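Local coordinates for inactive glucansucrase (Lactobacillus reuteri, PDB 5JBD), which is an inactive glucansucrase of glycosyl hydrolase family 70, a large calcium-containing protein whose core is a TIM-type barrel, at residues Y138-E141 against Q142-A146; I244-N248 against P249-A253; I410-I413 against M414-Y418. One frame throughout, in Å; residues are numbered along the deposited sequence.

Contact 1: Y138-E141 against Q142-A146; sequences YVIE and QSIAA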
loop_
_atom_site.group_PDB
_atom_site.type_symbol
_atom_site.label_atom_id
_atom_site.label_comp_id
_atom_site.label_asym_id
_atom_site.label_seq_id
_atom_site.Cartn_x
_atom_site.Cartn_y
_atom_site.Cartn_z
ATOM N N TYR A 138 12.569 -47.531 -6.873
ATOM C CA TYR A 138 13.883 -48.159 -7.110
ATOM C C TYR A 138 14.690 -47.358 -8.152
ATOM O O TYR A 138 15.876 -47.101 -7.966
ATOM C CB TYR A 138 13.742 -49.638 -7.550
ATOM C CG TYR A 138 12.974 -50.547 -6.599
ATOM C CD1 TYR A 138 13.049 -50.389 -5.206
ATOM C CD2 TYR A 138 12.172 -51.585 -7.091
ATOM C CE1 TYR A 138 12.347 -51.219 -4.341
ATOM C CE2 TYR A 138 11.459 -52.418 -6.227
ATOM C CZ TYR A 138 11.547 -52.227 -4.856
ATOM O OH TYR A 138 10.834 -53.017 -3.991
ATOM N N VAL A 139 14.014 -46.932 -9.219
ATOM C CA VAL A 139 14.646 -46.136 -10.284
ATOM C C VAL A 139 15.026 -44.742 -9.761
ATOM O O VAL A 139 16.097 -44.247 -10.071
ATOM C CB VAL A 139 13.751 -46.068 -11.551
ATOM C CG1 VAL A 139 14.326 -45.115 -12.599
ATOM C CG2 VAL A 139 13.575 -47.471 -12.146
ATOM N N ILE A 140 14.181 -44.158 -8.917
ATOM C CA ILE A 140 14.505 -42.885 -8.247
ATOM C C ILE A 140 15.755 -43.039 -7.350
ATOM O O ILE A 140 16.625 -42.164 -7.354
ATOM C CB ILE A 140 13.302 -42.326 -7.455
ATOM C CG1 ILE A 140 12.247 -41.802 -8.430
ATOM C CG2 ILE A 140 13.712 -41.178 -6.527
ATOM C CD1 ILE A 140 10.933 -41.426 -7.788
ATOM N N GLU A 141 15.830 -44.121 -6.577
ATOM C CA GLU A 141 16.990 -44.357 -5.699
ATOM C C GLU A 141 18.277 -44.581 -6.501
ATOM O O GLU A 141 19.363 -44.188 -6.073
ATOM C CB GLU A 141 16.733 -45.546 -4.760
ATOM C CG GLU A 141 15.638 -45.306 -3.714
ATOM C CD GLU A 141 15.964 -44.204 -2.721
ATOM O OE1 GLU A 141 17.156 -43.949 -2.454
ATOM O OE2 GLU A 141 15.021 -43.585 -2.177
ATOM N N GLN A 142 18.163 -45.208 -7.668
ATOM C CA GLN A 142 19.302 -45.292 -8.585
ATOM C C GLN A 142 19.757 -43.898 -9.024
ATOM O O GLN A 142 20.960 -43.625 -9.065
ATOM C CB GLN A 142 18.960 -46.123 -9.805
ATOM C CG GLN A 142 18.769 -47.590 -9.526
ATOM C CD GLN A 142 17.978 -48.240 -10.663
ATOM O OE1 GLN A 142 17.908 -47.707 -11.787
ATOM N NE2 GLN A 142 17.331 -49.354 -10.368
ATOM N N SER A 143 18.798 -43.022 -9.328
ATOM C CA SER A 143 19.102 -41.646 -9.717
ATOM C C SER A 143 19.739 -40.833 -8.575
ATOM O O SER A 143 20.719 -40.131 -8.797
ATOM C CB SER A 143 17.849 -40.952 -10.273
ATOM O OG SER A 143 18.118 -39.615 -10.659
ATOM N N ILE A 144 19.217 -40.972 -7.361
ATOM C CA ILE A 144 19.806 -40.343 -6.172
ATOM C C ILE A 144 21.272 -40.782 -5.989
ATOM O O ILE A 144 22.130 -39.951 -5.713
ATOM C CB ILE A 144 18.986 -40.662 -4.889
ATOM C CG1 ILE A 144 17.610 -39.993 -4.947
ATOM C CG2 ILE A 144 19.722 -40.211 -3.624
ATOM C CD1 ILE A 144 16.615 -40.495 -3.918
ATOM N N ALA A 145 21.534 -42.082 -6.150
ATOM C CA ALA A 145 22.897 -42.642 -6.052
ATOM C C ALA A 145 23.840 -42.100 -7.131
ATOM O O ALA A 145 24.984 -41.752 -6.836
ATOM C CB ALA A 145 22.862 -44.151 -6.121
ATOM N N ALA A 146 23.342 -41.998 -8.367
ATOM C CA ALA A 146 24.117 -41.444 -9.473
ATOM C C ALA A 146 24.435 -39.973 -9.243
ATOM O O ALA A 146 25.557 -39.544 -9.485
ATOM C CB ALA A 146 23.390 -41.637 -10.796
#

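Contact 2: I244-N248 against P249-A253; sequences IDNSN and PVVQA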
loop_
_atom_site.group_PDB
_atom_site.type_symbol
_atom_site.label_atom_id
_atom_site.label_comp_id
_atom_site.label_asym_id
_atom_site.label_seq_id
_atom_site.Cartn_x
_atom_site.Cartn_y
_atom_site.Cartn_z
ATOM N N ILE A 244 -4.668 -7.957 8.767
ATOM C CA ILE A 244 -4.594 -7.937 10.229
ATOM C C ILE A 244 -5.976 -7.690 10.831
ATOM O O ILE A 244 -6.715 -6.808 10.369
ATOM C CB ILE A 244 -3.589 -6.886 10.724
ATOM C CG1 ILE A 244 -2.192 -7.141 10.138
ATOM C CG2 ILE A 244 -3.542 -6.860 12.250
ATOM C CD1 ILE A 244 -1.561 -8.477 10.503
ATOM N N ASP A 245 -6.333 -8.472 11.856
ATOM C CA ASP A 245 -7.611 -8.292 12.546
ATOM C C ASP A 245 -7.547 -7.103 13.523
ATOM O O ASP A 245 -7.293 -7.266 14.717
ATOM C CB ASP A 245 -8.069 -9.548 13.268
ATOM C CG ASP A 245 -9.410 -9.362 13.958
ATOM O OD1 ASP A 245 -10.114 -8.357 13.671
ATOM O OD2 ASP A 245 -9.788 -10.223 14.776
ATOM N N ASN A 246 -7.841 -5.920 12.995
ATOM C CA ASN A 246 -7.855 -4.688 13.794
ATOM C C ASN A 246 -9.109 -4.512 14.683
ATOM O O ASN A 246 -9.241 -3.485 15.349
ATOM C CB ASN A 246 -7.604 -3.468 12.885
ATOM C CG ASN A 246 -6.133 -3.346 12.462
ATOM O OD1 ASN A 246 -5.264 -3.042 13.292
ATOM N ND2 ASN A 246 -5.845 -3.566 11.190
ATOM N N SER A 247 -10.005 -5.502 14.712
ATOM C CA SER A 247 -11.076 -5.577 15.733
ATOM C C SER A 247 -10.625 -6.321 17.008
ATOM O O SER A 247 -11.317 -6.269 18.023
ATOM C CB SER A 247 -12.306 -6.273 15.174
ATOM O OG SER A 247 -12.107 -7.676 15.059
ATOM N N ASN A 248 -9.495 -7.030 16.958
ATOM C CA ASN A 248 -9.026 -7.793 18.131
ATOM C C ASN A 248 -8.452 -6.821 19.171
ATOM O O ASN A 248 -7.512 -6.095 18.854
ATOM C CB ASN A 248 -7.980 -8.832 17.705
ATOM C CG ASN A 248 -7.525 -9.718 18.857
ATOM O OD1 ASN A 248 -7.101 -9.217 19.900
ATOM N ND2 ASN A 248 -7.623 -11.038 18.681
ATOM N N PRO A 249 -8.995 -6.808 20.412
ATOM C CA PRO A 249 -8.483 -5.867 21.430
ATOM C C PRO A 249 -6.984 -5.941 21.722
ATOM O O PRO A 249 -6.376 -4.912 22.036
ATOM C CB PRO A 249 -9.292 -6.217 22.690
ATOM C CG PRO A 249 -10.530 -6.844 22.176
ATOM C CD PRO A 249 -10.122 -7.593 20.932
ATOM N N VAL A 250 -6.388 -7.128 21.598
ATOM C CA VAL A 250 -4.926 -7.290 21.758
ATOM C C VAL A 250 -4.172 -6.613 20.607
ATOM O O VAL A 250 -3.152 -5.947 20.829
ATOM C CB VAL A 250 -4.506 -8.781 21.930
ATOM C CG1 VAL A 250 -2.989 -8.911 22.028
ATOM C CG2 VAL A 250 -5.159 -9.395 23.173
ATOM N N VAL A 251 -4.676 -6.768 19.387
ATOM C CA VAL A 251 -4.106 -6.084 18.232
ATOM C C VAL A 251 -4.247 -4.561 18.397
ATOM O O VAL A 251 -3.320 -3.799 18.066
ATOM C CB VAL A 251 -4.737 -6.570 16.909
ATOM C CG1 VAL A 251 -4.217 -5.763 15.715
ATOM C CG2 VAL A 251 -4.419 -8.044 16.699
ATOM N N GLN A 252 -5.383 -4.116 18.926
ATOM C CA GLN A 252 -5.620 -2.670 19.094
ATOM C C GLN A 252 -4.603 -2.082 20.070
ATOM O O GLN A 252 -4.065 -1.005 19.815
ATOM C CB GLN A 252 -7.055 -2.389 19.534
ATOM C CG GLN A 252 -8.066 -2.703 18.441
ATOM C CD GLN A 252 -9.500 -2.404 18.826
ATOM O OE1 GLN A 252 -9.808 -2.059 19.970
ATOM N NE2 GLN A 252 -10.393 -2.525 17.855
ATOM N N ALA A 253 -4.306 -2.813 21.158
ATOM C CA ALA A 253 -3.256 -2.395 22.082
ATOM C C ALA A 253 -1.879 -2.395 21.408
ATOM O O ALA A 253 -1.095 -1.465 21.604
ATOM C CB ALA A 253 -3.254 -3.269 23.334
#

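Contact 3: I410-I413 against M414-Y418; sequences IPDI and MGSAY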
loop_
_atom_site.group_PDB
_atom_site.type_symbol
_atom_site.label_atom_id
_atom_site.label_comp_id
_atom_site.label_asym_id
_atom_site.label_seq_id
_atom_site.Cartn_x
_atom_site.Cartn_y
_atom_site.Cartn_z
ATOM N N ILE A 410 -1.820 -11.593 -22.077
ATOM C CA ILE A 410 -1.223 -12.136 -20.873
ATOM C C ILE A 410 -2.231 -11.709 -19.770
ATOM O O ILE A 410 -2.244 -10.537 -19.358
ATOM C CB ILE A 410 0.267 -11.661 -20.713
ATOM C CG1 ILE A 410 1.036 -11.807 -22.054
ATOM C CG2 ILE A 410 1.007 -12.421 -19.596
ATOM C CD1 ILE A 410 2.458 -11.274 -22.069
ATOM N N PRO A 411 -3.153 -12.630 -19.377
ATOM C CA PRO A 411 -4.187 -12.354 -18.357
ATOM C C PRO A 411 -3.649 -12.275 -16.921
ATOM O O PRO A 411 -4.208 -11.576 -16.067
ATOM C CB PRO A 411 -5.157 -13.544 -18.510
ATOM C CG PRO A 411 -4.311 -14.645 -19.034
ATOM C CD PRO A 411 -3.347 -13.974 -19.969
ATOM N N ASP A 412 -2.574 -13.015 -16.667
ATOM C CA ASP A 412 -1.871 -12.984 -15.367
ATOM C C ASP A 412 -0.653 -12.028 -15.355
ATOM O O ASP A 412 0.227 -12.116 -14.493
ATOM C CB ASP A 412 -1.548 -14.431 -14.890
ATOM C CG ASP A 412 -0.859 -15.266 -15.970
ATOM O OD1 ASP A 412 -0.858 -14.847 -17.152
ATOM O OD2 ASP A 412 -0.332 -16.349 -15.641
ATOM N N ILE A 413 -0.622 -11.098 -16.305
ATOM C CA ILE A 413 0.412 -10.055 -16.373
ATOM C C ILE A 413 0.584 -9.193 -15.111
ATOM O O ILE A 413 1.683 -8.701 -14.866
ATOM C CB ILE A 413 0.199 -9.148 -17.614
ATOM C CG1 ILE A 413 1.446 -8.293 -17.865
ATOM C CG2 ILE A 413 -1.066 -8.298 -17.462
ATOM C CD1 ILE A 413 1.390 -7.460 -19.115
ATOM N N MET A 414 -0.491 -8.979 -14.348
ATOM C CA MET A 414 -0.413 -8.245 -13.074
ATOM C C MET A 414 -0.234 -9.173 -11.868
ATOM O O MET A 414 -0.093 -8.688 -10.748
ATOM C CB MET A 414 -1.643 -7.341 -12.875
ATOM C CG MET A 414 -1.673 -6.128 -13.786
ATOM S SD MET A 414 -0.431 -4.878 -13.388
ATOM C CE MET A 414 0.652 -4.953 -14.825
ATOM N N GLY A 415 -0.243 -10.490 -12.099
ATOM C CA GLY A 415 0.079 -11.486 -11.080
ATOM C C GLY A 415 1.431 -12.129 -11.374
ATOM O O GLY A 415 2.431 -11.432 -11.603
ATOM N N SER A 416 1.453 -13.459 -11.399
ATOM C CA SER A 416 2.709 -14.224 -11.472
ATOM C C SER A 416 3.494 -14.082 -12.790
ATOM O O SER A 416 4.682 -14.393 -12.821
ATOM C CB SER A 416 2.440 -15.699 -11.178
ATOM O OG SER A 416 1.611 -16.267 -12.157
ATOM N N ALA A 417 2.858 -13.593 -13.858
ATOM C CA ALA A 417 3.553 -13.356 -15.139
ATOM C C ALA A 417 4.108 -11.927 -15.286
ATOM O O ALA A 417 4.636 -11.574 -16.347
ATOM C CB ALA A 417 2.637 -13.701 -16.309
ATOM N N TYR A 418 3.984 -11.108 -14.238
ATOM C CA TYR A 418 4.606 -9.781 -14.208
ATOM C C TYR A 418 6.117 -9.929 -14.336
ATOM O O TYR A 418 6.711 -10.780 -13.672
ATOM C CB TYR A 418 4.256 -9.046 -12.896
ATOM C CG TYR A 418 4.790 -7.631 -12.790
ATOM C CD1 TYR A 418 6.075 -7.383 -12.314
ATOM C CD2 TYR A 418 3.995 -6.525 -13.137
ATOM C CE1 TYR A 418 6.569 -6.084 -12.203
ATOM C CE2 TYR A 418 4.482 -5.227 -13.034
ATOM C CZ TYR A 418 5.761 -5.005 -12.559
ATOM O OH TYR A 418 6.253 -3.726 -12.444
HETATM O O HOH W 1 -3.263 -9.990 -13.958
#

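Contact 1: Y138-E141 against Q142-A146
The flat carboxamide of Q142 lies with one face on the backbone one turn back: V139 CA stands almost squarely over its CD at 4.0 Å, and Y138 O over the same face at 3.6 Å from CD. At its edges, NE2 donates to Q66 O while OE1 takes a weak hydrogen bond from N107 ND2. The chain gets there by running on almost straight beyond CG (chi2 161°), which lays CG, CD and NE2 along the carbonyl of Y138. The other flat group, the E141 carboxylate, carries the I144 methyl CD1 over one face, 3.8 Å from OE1 and 3.9 Å from OE2. A bend at chi2 (-64°) turns the CG-CD bond of E141 forward and brings the carboxylate alongside I144, the two side chains pointing the same way, and OE2 meets R80 NE in a salt bridge. I140 crosses I144 obliquely, CG2 to CD1 4.0 Å, and L153 of helix 151-162 packs on both. Beneath these groups runs the ordinary ladder of alpha-helix 126-147: the amides of Q142, S143, I144 and A145 each donate to the carbonyl four residues earlier. The straightest is I144 N to I140 O, 2.9 Å, with the donor in the carbonyl plane. The polar ends of E141 and Q142 are thus turned to partners elsewhere in the chain, and their flanks rest on apolar atoms or backbone. For the buried E141, an isoleucine methyl over the carboxylate adds no polar partner, whereas the R80 charge would probably help to keep it ionised.

Contact 2: I244-N248 against P249-A253
Q252, in the first turn of a helix, reaches back past the helix start to the loop before it: NE2 donates to N246 O at 2.9 Å. That bond is nearly straight, 169° at the hydrogen, and the acceptor lies close to the amide plane. The motif is an N-capped helix, 249-263, entered from a type I beta turn, D245 to N248. N248 is the N-cap. With its CG anti to the backbone N (chi1 -176°), the side chain folds over the helix start, and OD1 accepts from V250 N at 2.8 Å in its carbonyl plane; a second bond, from V251 N, is weak. N248 ND2 meets a bound glycerol. Q252 is gripped twice in this contact, since its backbone N also donates to N248 O at 2.9 Å; its NE2 also bonds to D291 OD2, and OE1 is bonded to Q295 NE2. Within the loop, D245 forms an Asx turn: OD1 accepts S247 N from above the carboxylate plane and S247 OG on its syn lone pair. N246, whose side chain lies about 5 Å from the calcium ion, bonds through OD1 to N255 ND2 and through ND2 to M750 O, while I244 is backbone-bonded to the calcium-site residue N751. V251 packs against the turn, its CB 3.4 Å from D245 O, its CG2 against N248 CB, and its CG1 3.7 Å from I244 CG2.

Contact 3: I410-I413 against M414-Y418
D412 holds its CG between the backbone N and the carbonyl carbon (chi1 50°), a position that sets one face of the carboxylate against A417: the methyl CB stands almost straight over CG at 3.8 Å. Y418 takes the extended setting instead, CG anti to its N (chi1 -177°), which sends the ring away from 410-413, although Y418 CB stays 3.3 Å from I413 O and the ring edge, at CD2, 3.6 Å from it. M414 CE lies 3.9 Å from the same I413 O. The backbone here makes two successive type I beta turns, D412 to G415 and G415 to Y418, sharing G415, in the loop between helices 392-406 and 420-434. D412 O joins them: it accepts G415 N at 2.9 Å and A417 N at 3.1 Å, the two donors arriving from opposite faces of the carbonyl plane and neither on a lone pair. The G415 donor stands 65° out of that plane. With both turns tied to one oxygen, A417 stays beside D412, and its CB also touches I410 CG2 at 3.9 Å. A water bridges P411 O, to which it donates, and M414 N, from which it accepts. Beyond the loop, I403 of helix 392-406 packs against I413, M414 and Y418. R702 meets 414-418 twice, as a hydrogen-bond donor from NH2 to M414 O and as the cation in a cation-pi contact with the ring of Y418.

In the fold
The three contacts follow one another along the chain without touching. Contact 1 lies far out, its centre about 48 Å from the centre of the chain, on a helix remote from the barrel; contacts 2 and 3 are each about 19 Å from that centre. Centres of contacts 2 and 3 are about 34 Å apart, their nearest atoms about 20 Å; contact 1 is about 37 Å from contact 3 and 52 Å from contact 2, centre to centre. Contact 2 leads out of a strand of the six-stranded antiparallel sheet, just after calcium ligand D243, its N246 side chain about 5 Å from the ion, whereas contact 3 belongs to the excursion between barrel strands 385-388 and 460-464.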